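Local coordinates for Ufm1-specific protease (Caenorhabditis elegans, PDB 5EJJ), which acts as a thiol protease that cleaves the peptide bond at the C-terminal glycine of the ubiquitin-like modifier ufm-1, at residues 52-57 with 84-89; 66-71 with 324-329; 482-487 with 500-505. One frame throughout, in Å; residues are numbered along the deposited sequence.

Contact 1: residues 52-57 with 84-89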
ATOM      1  N   ALA A  52     -11.875  -1.432 -18.073  1.00 26.36           N
ATOM      2  CA  ALA A  52     -13.060  -0.600 -17.877  1.00 30.02           C
ATOM      3  C   ALA A  52     -14.193  -0.973 -18.837  1.00 36.83           C
ATOM      4  O   ALA A  52     -13.945  -1.327 -20.003  1.00 35.24           O
ATOM      5  CB  ALA A  52     -12.710   0.858 -18.054  1.00 30.55           C
ATOM      6  N   TYR A  53     -15.431  -0.882 -18.338  1.00 38.90           N
ATOM      7  CA  TYR A  53     -16.619  -0.994 -19.179  1.00 38.68           C
ATOM      8  C   TYR A  53     -16.724   0.241 -20.076  1.00 44.01           C
ATOM      9  O   TYR A  53     -16.136   1.279 -19.776  1.00 47.36           O
ATOM     10  CB  TYR A  53     -17.869  -1.129 -18.322  1.00 35.01           C
ATOM     11  CG  TYR A  53     -17.915  -2.371 -17.461  1.00 33.90           C
ATOM     12  CD1 TYR A  53     -17.441  -2.352 -16.165  1.00 34.30           C
ATOM     13  CD2 TYR A  53     -18.451  -3.559 -17.941  1.00 37.56           C
ATOM     14  CE1 TYR A  53     -17.497  -3.482 -15.361  1.00 33.12           C
ATOM     15  CE2 TYR A  53     -18.505  -4.698 -17.148  1.00 35.87           C
ATOM     16  CZ  TYR A  53     -18.030  -4.651 -15.856  1.00 34.33           C
ATOM     17  OH  TYR A  53     -18.083  -5.773 -15.047  1.00 35.40           O
ATOM     18  N   ALA A  54     -17.475   0.135 -21.166  1.00 44.47           N
ATOM     19  CA  ALA A  54     -17.446   1.158 -22.208  1.00 37.80           C
ATOM     20  C   ALA A  54     -17.802   2.567 -21.746  1.00 39.87           C
ATOM     21  O   ALA A  54     -17.319   3.536 -22.343  1.00 41.85           O
ATOM     22  CB  ALA A  54     -18.303   0.745 -23.383  1.00 46.18           C
ATOM     23  N   GLU A  55     -18.629   2.687 -20.699  1.00 41.36           N
ATOM     24  CA  GLU A  55     -18.947   4.009 -20.138  1.00 46.16           C
ATOM     25  C   GLU A  55     -17.655   4.729 -19.800  1.00 50.80           C
ATOM     26  O   GLU A  55     -17.450   5.883 -20.183  1.00 48.68           O
ATOM     27  CB  GLU A  55     -19.766   3.939 -18.846  1.00 40.71           C
ATOM     28  CG  GLU A  55     -20.974   3.064 -18.888  1.00 50.23           C
ATOM     29  CD  GLU A  55     -20.713   1.718 -18.249  1.00 59.41           C
ATOM     30  OE1 GLU A  55     -20.400   0.761 -19.003  1.00 58.65           O
ATOM     31  OE2 GLU A  55     -20.810   1.624 -16.995  1.00 58.30           O
ATOM     32  N   ASP A  56     -16.778   4.022 -19.092  1.00 47.69           N
ATOM     33  CA  ASP A  56     -15.600   4.629 -18.500  1.00 36.73           C
ATOM     34  C   ASP A  56     -14.409   4.727 -19.436  1.00 34.42           C
ATOM     35  O   ASP A  56     -13.348   5.184 -19.025  1.00 39.14           O
ATOM     36  CB  ASP A  56     -15.219   3.878 -17.232  1.00 41.93           C
ATOM     37  CG  ASP A  56     -16.414   3.652 -16.305  1.00 57.01           C
ATOM     38  OD1 ASP A  56     -16.847   4.622 -15.626  1.00 58.89           O
ATOM     39  OD2 ASP A  56     -16.912   2.500 -16.255  1.00 54.03           O
ATOM     40  N   LEU A  57     -14.572   4.324 -20.694  1.00 33.34           N
ATOM     41  CA  LEU A  57     -13.489   4.492 -21.666  1.00 35.60           C
ATOM     42  C   LEU A  57     -13.457   5.894 -22.266  1.00 39.59           C
ATOM     43  O   LEU A  57     -13.066   6.075 -23.425  1.00 37.88           O
ATOM     44  CB  LEU A  57     -13.553   3.447 -22.773  1.00 32.09           C
ATOM     45  CG  LEU A  57     -13.314   2.033 -22.252  1.00 37.58           C
ATOM     46  CD1 LEU A  57     -13.617   1.006 -23.320  1.00 42.10           C
ATOM     47  CD2 LEU A  57     -11.889   1.868 -21.756  1.00 33.33           C
ATOM     48  N   GLN A  84     -14.362  -7.063 -29.760  1.00 46.90           N
ATOM     49  CA  GLN A  84     -15.612  -6.322 -29.679  1.00 54.10           C
ATOM     50  C   GLN A  84     -15.705  -5.419 -28.444  1.00 55.38           C
ATOM     51  O   GLN A  84     -16.668  -5.480 -27.667  1.00 54.97           O
ATOM     52  CB  GLN A  84     -16.822  -7.268 -29.788  1.00 59.54           C
ATOM     53  CG  GLN A  84     -16.736  -8.515 -28.916  1.00 61.92           C
ATOM     54  CD  GLN A  84     -18.090  -9.182 -28.702  1.00 72.95           C
ATOM     55  OE1 GLN A  84     -19.042  -8.547 -28.236  1.00 71.50           O
ATOM     56  NE2 GLN A  84     -18.181 -10.470 -29.043  1.00 73.16           N
ATOM     57  N   SER A  85     -14.702  -4.569 -28.266  1.00 51.70           N
ATOM     58  CA  SER A  85     -14.737  -3.606 -27.166  1.00 52.53           C
ATOM     59  C   SER A  85     -14.455  -2.219 -27.714  1.00 45.24           C
ATOM     60  O   SER A  85     -13.868  -2.088 -28.792  1.00 46.01           O
ATOM     61  CB  SER A  85     -13.757  -3.990 -26.035  1.00 45.60           C
ATOM     62  OG  SER A  85     -12.418  -4.146 -26.472  1.00 36.50           O
ATOM     63  N   GLN A  86     -14.874  -1.181 -26.998  1.00 41.53           N
ATOM     64  CA  GLN A  86     -14.674   0.165 -27.519  1.00 43.89           C
ATOM     65  C   GLN A  86     -13.222   0.608 -27.407  1.00 39.63           C
ATOM     66  O   GLN A  86     -12.566   0.355 -26.402  1.00 47.35           O
ATOM     67  CB  GLN A  86     -15.645   1.143 -26.877  1.00 46.16           C
ATOM     68  CG  GLN A  86     -17.088   0.779 -27.206  1.00 59.17           C
ATOM     69  CD  GLN A  86     -18.041   1.955 -27.116  1.00 74.11           C
ATOM     70  OE1 GLN A  86     -17.616   3.115 -27.106  1.00 81.85           O
ATOM     71  NE2 GLN A  86     -19.345   1.661 -27.052  1.00 64.60           N
ATOM     72  N   ILE A  87     -12.704   1.227 -28.459  1.00 34.33           N
ATOM     73  CA  ILE A  87     -11.300   1.616 -28.481  1.00 35.17           C
ATOM     74  C   ILE A  87     -11.139   3.122 -28.534  1.00 41.37           C
ATOM     75  O   ILE A  87     -11.734   3.787 -29.378  1.00 52.17           O
ATOM     76  CB  ILE A  87     -10.556   1.022 -29.688  1.00 38.21           C
ATOM     77  CG1 ILE A  87     -10.715  -0.503 -29.739  1.00 39.67           C
ATOM     78  CG2 ILE A  87      -9.090   1.452 -29.686  1.00 36.42           C
ATOM     79  CD1 ILE A  87     -10.388  -1.211 -28.459  1.00 39.32           C
ATOM     80  N   LEU A  88     -10.311   3.645 -27.640  1.00 37.41           N
ATOM     81  CA  LEU A  88     -10.081   5.075 -27.513  1.00 38.64           C
ATOM     82  C   LEU A  88      -8.610   5.340 -27.826  1.00 45.20           C
ATOM     83  O   LEU A  88      -7.734   5.061 -27.001  1.00 50.56           O
ATOM     84  CB  LEU A  88     -10.405   5.474 -26.073  1.00 36.27           C
ATOM     85  CG  LEU A  88     -10.406   6.895 -25.522  1.00 39.87           C
ATOM     86  CD1 LEU A  88      -9.012   7.585 -25.569  1.00 45.24           C
ATOM     87  CD2 LEU A  88     -11.491   7.716 -26.209  1.00 41.16           C
ATOM     88  N   PRO A  89      -8.319   5.889 -29.013  1.00 49.77           N
ATOM     89  CA  PRO A  89      -6.899   6.071 -29.363  1.00 49.37           C
ATOM     90  C   PRO A  89      -6.271   7.130 -28.471  1.00 46.74           C
ATOM     91  O   PRO A  89      -6.896   8.171 -28.269  1.00 57.76           O
ATOM     92  CB  PRO A  89      -6.956   6.573 -30.809  1.00 48.45           C
ATOM     93  CG  PRO A  89      -8.282   7.276 -30.908  1.00 44.10           C
ATOM     94  CD  PRO A  89      -9.228   6.544 -29.972  1.00 44.86           C
TER
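Leu57 lies across the base of Gln86, with its CD1 methyl 3.3 Å from the backbone Gln86 O and 4.1 Å from Gln86 CB. The two side chains cross at a slant instead of running alongside each other. For Leu57, a chi1 of -65° sets CG opposite its own carbonyl carbon, and the extended second torsion carries CD1 on to the 84-89 loop. Gln86 reaches back the other way. Its chain is extended beyond CG, and its CG, CD and NE2 pass one methyl, Ala54 CB, which lies 3.9 Å from Gln86 NE2. The amide therefore lies alongside an apolar group, and the contact is van der Waals in kind. A third point forms at Leu88, whose CG stands 3.5 Å from the backbone Leu57 O, with CB and CD2 close to the same oxygen. Ala54 and Leu57 come to face the loop through a turn after the strand, in which Asp56 N donates to Tyr53 O at 2.9 Å. Around this patch, Ala52 still pairs with Gly34 of strand 33-40, and Leu57 also rests on Phe36 of that strand. The 84-89 loop is tied to strand 74-81 by Ser85 OG with Asn80 and Ile81 and by Leu88 O with Asn78, so within the MPN family region the contact joins the end of edge strand 45-53 to the loop between strands 74-81 and 94-97.

Contact 2: residues 66-71 with 324-329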
ATOM      1  N   GLU A  66      -4.155   8.567 -15.370  1.00 15.30           N
ATOM      2  CA  GLU A  66      -2.747   8.922 -15.553  1.00 12.25           C
ATOM      3  C   GLU A  66      -2.265   9.882 -14.464  1.00 11.14           C
ATOM      4  O   GLU A  66      -1.122   9.791 -14.020  1.00 10.90           O
ATOM      5  CB  GLU A  66      -2.530   9.511 -16.951  1.00 16.46           C
ATOM      6  CG  GLU A  66      -1.076   9.566 -17.465  1.00 20.83           C
ATOM      7  CD  GLU A  66      -1.014   9.585 -19.021  1.00 35.95           C
ATOM      8  OE1 GLU A  66       0.102   9.553 -19.619  1.00 31.08           O
ATOM      9  OE2 GLU A  66      -2.105   9.628 -19.655  1.00 40.55           O
ATOM     10  N   SER A  67      -3.136  10.768 -13.995  1.00  8.99           N
ATOM     11  CA  SER A  67      -2.716  11.735 -12.999  1.00  9.88           C
ATOM     12  C   SER A  67      -2.517  11.062 -11.650  1.00 10.30           C
ATOM     13  O   SER A  67      -1.957  11.642 -10.712  1.00 10.07           O
ATOM     14  CB  SER A  67      -3.744  12.861 -12.866  1.00 12.70           C
ATOM     15  OG  SER A  67      -4.756  12.561 -11.913  1.00 12.21           O
ATOM     16  N   SER A  68      -2.991   9.832 -11.546  1.00  9.75           N
ATOM     17  CA  SER A  68      -2.932   9.121 -10.284  1.00  8.16           C
ATOM     18  C   SER A  68      -1.779   8.149 -10.185  1.00  8.12           C
ATOM     19  O   SER A  68      -1.509   7.628  -9.119  1.00  7.80           O
ATOM     20  CB  SER A  68      -4.232   8.398 -10.063  1.00  8.08           C
ATOM     21  OG  SER A  68      -5.269   9.361 -10.011  1.00 11.61           O
ATOM     22  N   LEU A  69      -1.098   7.920 -11.301  1.00  8.24           N
ATOM     23  CA  LEU A  69       0.034   7.019 -11.351  1.00  6.97           C
ATOM     24  C   LEU A  69       1.342   7.781 -11.159  1.00  8.11           C
ATOM     25  O   LEU A  69       1.386   9.004 -11.297  1.00  8.77           O
ATOM     26  CB  LEU A  69       0.033   6.296 -12.683  1.00  7.22           C
ATOM     27  CG  LEU A  69      -1.352   5.749 -12.979  1.00  6.52           C
ATOM     28  CD1 LEU A  69      -1.366   5.094 -14.320  1.00  8.21           C
ATOM     29  CD2 LEU A  69      -1.709   4.756 -11.925  1.00  6.54           C
ATOM     30  N   SER A  70       2.403   7.051 -10.827  1.00  8.95           N
ATOM     31  CA  SER A  70       3.705   7.661 -10.600  1.00  7.50           C
ATOM     32  C   SER A  70       4.227   8.300 -11.848  1.00  8.20           C
ATOM     33  O   SER A  70       4.000   7.811 -12.947  1.00  8.16           O
ATOM     34  CB  SER A  70       4.721   6.647 -10.105  1.00  9.94           C
ATOM     35  OG  SER A  70       4.630   6.494  -8.705  1.00 11.36           O
ATOM     36  N   ALA A  71       4.969   9.382 -11.641  1.00 11.58           N
ATOM     37  CA  ALA A  71       5.350  10.319 -12.684  1.00  9.91           C
ATOM     38  C   ALA A  71       6.149   9.698 -13.824  1.00 11.78           C
ATOM     39  O   ALA A  71       6.108  10.212 -14.942  1.00 11.36           O
ATOM     40  CB  ALA A  71       6.092  11.478 -12.085  1.00  8.49           C
ATOM     41  N   LYS A 324     -13.230   0.459  -8.761  1.00 18.92           N
ATOM     42  CA  LYS A 324     -13.540   0.053 -10.128  1.00 19.94           C
ATOM     43  C   LYS A 324     -12.570   0.660 -11.140  1.00 18.39           C
ATOM     44  O   LYS A 324     -12.203   0.018 -12.131  1.00 19.39           O
ATOM     45  CB  LYS A 324     -14.992   0.430 -10.483  1.00 22.85           C
ATOM     46  CG  LYS A 324     -16.018  -0.512  -9.889  1.00 28.43           C
ATOM     47  CD  LYS A 324     -17.435  -0.000 -10.045  1.00 37.47           C
ATOM     48  CE  LYS A 324     -18.337  -0.577  -8.942  1.00 34.60           C
ATOM     49  NZ  LYS A 324     -19.715  -0.002  -8.971  1.00 34.83           N
ATOM     50  N   LEU A 325     -12.176   1.908 -10.905  1.00 17.61           N
ATOM     51  CA  LEU A 325     -11.351   2.616 -11.864  1.00 16.29           C
ATOM     52  C   LEU A 325      -9.945   2.049 -11.882  1.00 16.83           C
ATOM     53  O   LEU A 325      -9.350   1.876 -12.960  1.00 15.19           O
ATOM     54  CB  LEU A 325     -11.315   4.097 -11.546  1.00 18.33           C
ATOM     55  CG  LEU A 325     -12.578   4.868 -11.905  1.00 23.58           C
ATOM     56  CD1 LEU A 325     -12.439   6.312 -11.429  1.00 23.24           C
ATOM     57  CD2 LEU A 325     -12.808   4.810 -13.402  1.00 27.95           C
ATOM     58  N   PHE A 326      -9.433   1.736 -10.692  1.00 13.67           N
ATOM     59  CA  PHE A 326      -8.085   1.206 -10.547  1.00 12.79           C
ATOM     60  C   PHE A 326      -8.026  -0.316 -10.421  1.00 16.77           C
ATOM     61  O   PHE A 326      -7.002  -0.869 -10.012  1.00 18.11           O
ATOM     62  CB  PHE A 326      -7.386   1.883  -9.380  1.00 11.49           C
ATOM     63  CG  PHE A 326      -7.122   3.319  -9.631  1.00 13.21           C
ATOM     64  CD1 PHE A 326      -7.756   4.300  -8.888  1.00 12.90           C
ATOM     65  CD2 PHE A 326      -6.284   3.698 -10.671  1.00  9.92           C
ATOM     66  CE1 PHE A 326      -7.534   5.618  -9.161  1.00 10.07           C
ATOM     67  CE2 PHE A 326      -6.058   5.010 -10.943  1.00  8.39           C
ATOM     68  CZ  PHE A 326      -6.679   5.971 -10.201  1.00  9.42           C
ATOM     69  N   ASN A 327      -9.122  -0.973 -10.801  1.00 16.78           N
ATOM     70  CA  ASN A 327      -9.274  -2.425 -10.737  1.00 14.74           C
ATOM     71  C   ASN A 327      -8.809  -2.984  -9.406  1.00 18.25           C
ATOM     72  O   ASN A 327      -8.096  -3.990  -9.374  1.00 20.56           O
ATOM     73  CB  ASN A 327      -8.537  -3.126 -11.870  1.00 12.17           C
ATOM     74  CG  ASN A 327      -9.059  -2.748 -13.239  1.00 14.18           C
ATOM     75  OD1 ASN A 327      -8.476  -3.116 -14.258  1.00 15.55           O
ATOM     76  ND2 ASN A 327     -10.148  -2.001 -13.278  1.00 15.53           N
ATOM     77  N   LEU A 328      -9.173  -2.317  -8.316  1.00 14.51           N
ATOM     78  CA  LEU A 328      -8.889  -2.848  -6.998  1.00 17.34           C
ATOM     79  C   LEU A 328      -9.908  -3.940  -6.679  1.00 22.83           C
ATOM     80  O   LEU A 328     -10.946  -4.034  -7.341  1.00 23.45           O
ATOM     81  CB  LEU A 328      -8.940  -1.737  -5.968  1.00 17.63           C
ATOM     82  CG  LEU A 328      -8.010  -0.581  -6.308  1.00 15.67           C
ATOM     83  CD1 LEU A 328      -8.047   0.498  -5.214  1.00 15.82           C
ATOM     84  CD2 LEU A 328      -6.615  -1.103  -6.521  1.00 13.54           C
ATOM     85  N   PRO A 329      -9.611  -4.790  -5.681  1.00 25.26           N
ATOM     86  CA  PRO A 329     -10.536  -5.886  -5.362  1.00 25.24           C
ATOM     87  C   PRO A 329     -11.599  -5.437  -4.366  1.00 27.20           C
ATOM     88  O   PRO A 329     -11.303  -4.598  -3.510  1.00 27.45           O
ATOM     89  CB  PRO A 329      -9.618  -6.929  -4.730  1.00 26.04           C
ATOM     90  CG  PRO A 329      -8.535  -6.116  -4.057  1.00 25.31           C
ATOM     91  CD  PRO A 329      -8.383  -4.840  -4.860  1.00 22.85           C
TER
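Phe326 meets Ser68 and Leu69 just past the end of helix 312-325. Lys324 and Leu325 are the last residues of that helix. The carbonyl Lys324 O receives two weak bonds from Asn327, one from the backbone N at 3.5 Å and one from ND2 at 3.1 Å, the latter bent to an N-H...O angle of 127°. Phe326 is the first residue to leave helical backbone angles, and its side chain points at the 66-71 segment. With CG opposite the carbonyl carbon (chi1 -67°), the far corner of the ring is presented: Phe326 CZ lies 3.4 Å from Ser68 CB and 3.7 Å from Ser68 OG. That hydroxyl has its stronger partner in Phe64 O, one turn back in its own helix, and it is the methylene, Ser68 CB, that comes nearer the ring. Leu69 contributes a looser apolar touch, CD2 to Phe326 CE2 at 4.5 Å. Both residues approach the ring obliquely. Phe64 and Leu65 of helix 59-68, together with Leu302 and Leu304 of strand 302-306, also touch it. Asn327 then adopts left-handed backbone angles (phi 46°), turning the chain away, and its OD1 accepts from Phe51 N of strand 45-53. This is aromatic packing of a hydrophobic core between the 66-71 segment and the end of helix 312-325, here joining the MPN family region to the neighbouring UfSP2-type N-terminal region.

Contact 3: residues 482-487 with 500-505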
ATOM      1  N   ARG A 482      -5.077 -22.386   6.566  1.00 50.13           N
ATOM      2  CA  ARG A 482      -6.372 -21.977   6.052  1.00 49.21           C
ATOM      3  C   ARG A 482      -6.761 -20.600   6.575  1.00 48.97           C
ATOM      4  O   ARG A 482      -7.403 -19.823   5.869  1.00 48.91           O
ATOM      5  CB  ARG A 482      -7.434 -22.996   6.457  1.00 53.14           C
ATOM      6  CG  ARG A 482      -8.824 -22.655   5.974  1.00 55.33           C
ATOM      7  CD  ARG A 482      -9.189 -23.480   4.759  1.00 70.56           C
ATOM      8  NE  ARG A 482     -10.263 -22.859   3.987  1.00 76.97           N
ATOM      9  CZ  ARG A 482     -10.075 -22.162   2.869  1.00 73.27           C
ATOM     10  NH1 ARG A 482      -8.848 -21.995   2.377  1.00 64.45           N
ATOM     11  NH2 ARG A 482     -11.118 -21.634   2.241  1.00 76.13           N
ATOM     12  N   HIS A 483      -6.381 -20.302   7.818  1.00 49.23           N
ATOM     13  CA  HIS A 483      -6.675 -18.994   8.404  1.00 45.22           C
ATOM     14  C   HIS A 483      -5.976 -17.910   7.623  1.00 41.66           C
ATOM     15  O   HIS A 483      -6.626 -17.032   7.051  1.00 39.99           O
ATOM     16  CB  HIS A 483      -6.234 -18.909   9.872  1.00 44.92           C
ATOM     17  CG  HIS A 483      -6.223 -17.510  10.418  1.00 37.54           C
ATOM     18  ND1 HIS A 483      -7.377 -16.787  10.649  1.00 32.14           N
ATOM     19  CD2 HIS A 483      -5.194 -16.700  10.769  1.00 32.59           C
ATOM     20  CE1 HIS A 483      -7.058 -15.592  11.115  1.00 29.96           C
ATOM     21  NE2 HIS A 483      -5.740 -15.515  11.201  1.00 29.63           N
ATOM     22  N   PHE A 484      -4.647 -17.984   7.611  1.00 42.29           N
ATOM     23  CA  PHE A 484      -3.810 -17.007   6.914  1.00 41.62           C
ATOM     24  C   PHE A 484      -4.189 -16.763   5.441  1.00 44.85           C
ATOM     25  O   PHE A 484      -4.038 -15.656   4.939  1.00 46.15           O
ATOM     26  CB  PHE A 484      -2.350 -17.421   7.006  1.00 39.21           C
ATOM     27  CG  PHE A 484      -1.737 -17.196   8.350  1.00 40.44           C
ATOM     28  CD1 PHE A 484      -1.859 -15.982   8.988  1.00 40.13           C
ATOM     29  CD2 PHE A 484      -1.014 -18.198   8.969  1.00 44.36           C
ATOM     30  CE1 PHE A 484      -1.276 -15.775  10.228  1.00 42.63           C
ATOM     31  CE2 PHE A 484      -0.427 -17.996  10.202  1.00 40.62           C
ATOM     32  CZ  PHE A 484      -0.557 -16.789  10.828  1.00 42.29           C
ATOM     33  N   GLU A 485      -4.679 -17.789   4.750  1.00 45.93           N
ATOM     34  CA  GLU A 485      -5.072 -17.639   3.356  1.00 43.52           C
ATOM     35  C   GLU A 485      -6.448 -16.981   3.244  1.00 44.21           C
ATOM     36  O   GLU A 485      -6.927 -16.693   2.153  1.00 54.73           O
ATOM     37  CB  GLU A 485      -5.059 -18.999   2.643  1.00 51.81           C
ATOM     38  CG  GLU A 485      -4.527 -18.965   1.194  1.00 69.51           C
ATOM     39  CD  GLU A 485      -5.595 -18.591   0.146  1.00 84.82           C
ATOM     40  OE1 GLU A 485      -6.684 -19.219   0.145  1.00 85.71           O
ATOM     41  OE2 GLU A 485      -5.340 -17.675  -0.683  1.00 76.07           O
ATOM     42  N   THR A 486      -7.086 -16.729   4.375  1.00 44.98           N
ATOM     43  CA  THR A 486      -8.443 -16.199   4.362  1.00 46.69           C
ATOM     44  C   THR A 486      -8.529 -14.933   5.191  1.00 44.89           C
ATOM     45  O   THR A 486      -8.427 -13.830   4.673  1.00 48.09           O
ATOM     46  CB  THR A 486      -9.448 -17.217   4.930  1.00 46.39           C
ATOM     47  OG1 THR A 486      -9.337 -18.444   4.207  1.00 48.86           O
ATOM     48  CG2 THR A 486     -10.869 -16.692   4.802  1.00 52.54           C
ATOM     49  N   SER A 487      -8.716 -15.100   6.490  1.00 43.75           N
ATOM     50  CA  SER A 487      -8.810 -13.962   7.375  1.00 40.76           C
ATOM     51  C   SER A 487      -7.484 -13.198   7.356  1.00 36.90           C
ATOM     52  O   SER A 487      -7.457 -11.977   7.495  1.00 36.41           O
ATOM     53  CB  SER A 487      -9.189 -14.427   8.788  1.00 41.61           C
ATOM     54  OG  SER A 487     -10.418 -15.144   8.765  1.00 40.04           O
ATOM     55  N   HIS A 500       2.908 -15.325  22.226  1.00 59.41           N
ATOM     56  CA  HIS A 500       3.587 -14.970  20.976  1.00 54.20           C
ATOM     57  C   HIS A 500       2.571 -14.631  19.867  1.00 53.23           C
ATOM     58  O   HIS A 500       1.381 -14.971  19.962  1.00 48.27           O
ATOM     59  CB  HIS A 500       4.498 -16.111  20.499  1.00 55.03           C
ATOM     60  CG  HIS A 500       5.650 -16.408  21.416  1.00 61.80           C
ATOM     61  ND1 HIS A 500       5.920 -15.677  22.545  1.00 67.36           N
ATOM     62  CD2 HIS A 500       6.608 -17.365  21.344  1.00 61.77           C
ATOM     63  CE1 HIS A 500       6.995 -16.170  23.144  1.00 65.74           C
ATOM     64  NE2 HIS A 500       7.432 -17.188  22.432  1.00 62.49           N
ATOM     65  N   THR A 501       3.038 -13.956  18.818  1.00 53.51           N
ATOM     66  CA  THR A 501       2.207 -13.743  17.639  1.00 45.56           C
ATOM     67  C   THR A 501       2.703 -14.617  16.488  1.00 46.70           C
ATOM     68  O   THR A 501       3.905 -14.689  16.232  1.00 45.25           O
ATOM     69  CB  THR A 501       2.197 -12.277  17.198  1.00 44.00           C
ATOM     70  OG1 THR A 501       2.296 -11.421  18.345  1.00 47.66           O
ATOM     71  CG2 THR A 501       0.911 -11.974  16.454  1.00 38.77           C
ATOM     72  N   ILE A 502       1.779 -15.302  15.814  1.00 44.27           N
ATOM     73  CA  ILE A 502       2.138 -16.127  14.661  1.00 43.06           C
ATOM     74  C   ILE A 502       1.776 -15.445  13.333  1.00 43.27           C
ATOM     75  O   ILE A 502       0.608 -15.158  13.054  1.00 38.99           O
ATOM     76  CB  ILE A 502       1.498 -17.531  14.730  1.00 44.31           C
ATOM     77  CG1 ILE A 502       2.099 -18.335  15.881  1.00 47.98           C
ATOM     78  CG2 ILE A 502       1.705 -18.288  13.422  1.00 44.76           C
ATOM     79  CD1 ILE A 502       1.482 -19.720  16.046  1.00 49.40           C
ATOM     80  N   LEU A 503       2.796 -15.192  12.520  1.00 47.98           N
ATOM     81  CA  LEU A 503       2.639 -14.474  11.261  1.00 44.97           C
ATOM     82  C   LEU A 503       2.491 -15.389  10.051  1.00 43.29           C
ATOM     83  O   LEU A 503       1.973 -14.977   9.016  1.00 43.40           O
ATOM     84  CB  LEU A 503       3.820 -13.530  11.058  1.00 41.27           C
ATOM     85  CG  LEU A 503       3.875 -12.456  12.137  1.00 37.63           C
ATOM     86  CD1 LEU A 503       5.096 -11.591  11.960  1.00 41.45           C
ATOM     87  CD2 LEU A 503       2.612 -11.633  12.094  1.00 34.30           C
ATOM     88  N   GLY A 504       2.946 -16.627  10.172  1.00 44.52           N
ATOM     89  CA  GLY A 504       2.837 -17.552   9.063  1.00 47.94           C
ATOM     90  C   GLY A 504       3.358 -18.939   9.358  1.00 50.82           C
ATOM     91  O   GLY A 504       3.967 -19.193  10.399  1.00 52.01           O
ATOM     92  N   VAL A 505       3.109 -19.842   8.421  1.00 50.62           N
ATOM     93  CA  VAL A 505       3.545 -21.220   8.540  1.00 53.12           C
ATOM     94  C   VAL A 505       4.439 -21.644   7.342  1.00 60.70           C
ATOM     95  O   VAL A 505       4.464 -20.975   6.308  1.00 57.56           O
ATOM     96  CB  VAL A 505       2.324 -22.141   8.729  1.00 47.22           C
ATOM     97  CG1 VAL A 505       1.730 -21.919  10.097  1.00 47.09           C
ATOM     98  CG2 VAL A 505       1.278 -21.859   7.681  1.00 48.01           C
TER
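Phe484 packs its ring on the backbone of Ile502, Leu503 and Gly504, joining the end of helix 477-484 to strand 499-507. Just before it, Arg482 offers its carbonyl to Thr486, whose OG1 donates to Arg482 O at 2.9 Å, nearly in line with the C=O bond (168°). His483 O accepts Thr486 N at 2.7 Å, while His483 NE2 is bonded to Thr489 O. With CG opposite the carbonyl carbon (chi1 -74°), Phe484 is carried out from the helix end and brings CZ and CE2 of its ring against the strand backbone. Ile502 O lies in the ring plane at its edge, 3.0 Å from Phe484 CZ. Leu503 O stands 3.5 Å above one face of the Phe484 ring, displaced to the rim. Phe484 CE2 comes within 3.5 Å of Gly504 CA, where no side chain intervenes, and Ile502 CG2 touches Phe484 CZ at 3.8 Å. With an alanine here, the strand backbone from Ile502 to Gly504 would probably lose its cover and a gap would open beneath the helix end. The same strand carries His500, whose ring meets that of His522, the inferred active-site histidine. The contact is chiefly van der Waals packing of a ring on strand backbone, to which the in-plane placement of Ile502 O may add a weak attraction.

Contacts 2 and 3 are buried, whereas contact 1 is only partly so, its centre about 28 Å from the centre of the chain, against about 13 Å for the centre of contact 2. Contacts 1 and 2 are neighbours, their centres about 16 Å apart, and use consecutive elements: strand 45-53 leads into helix 59-68. The salt bridge of Asp56 with Arg321 ties the contact 1 turn to helix 312-325, which ends in contact 2. Contact 3 stands apart in the peptidase region, about 30 Å from contact 2 between centres. Aliphatic groups meet an amide chain and carbonyls in contact 1; in the buried pair a phenylalanine packs, against side chains in contact 2 and largely backbone in contact 3.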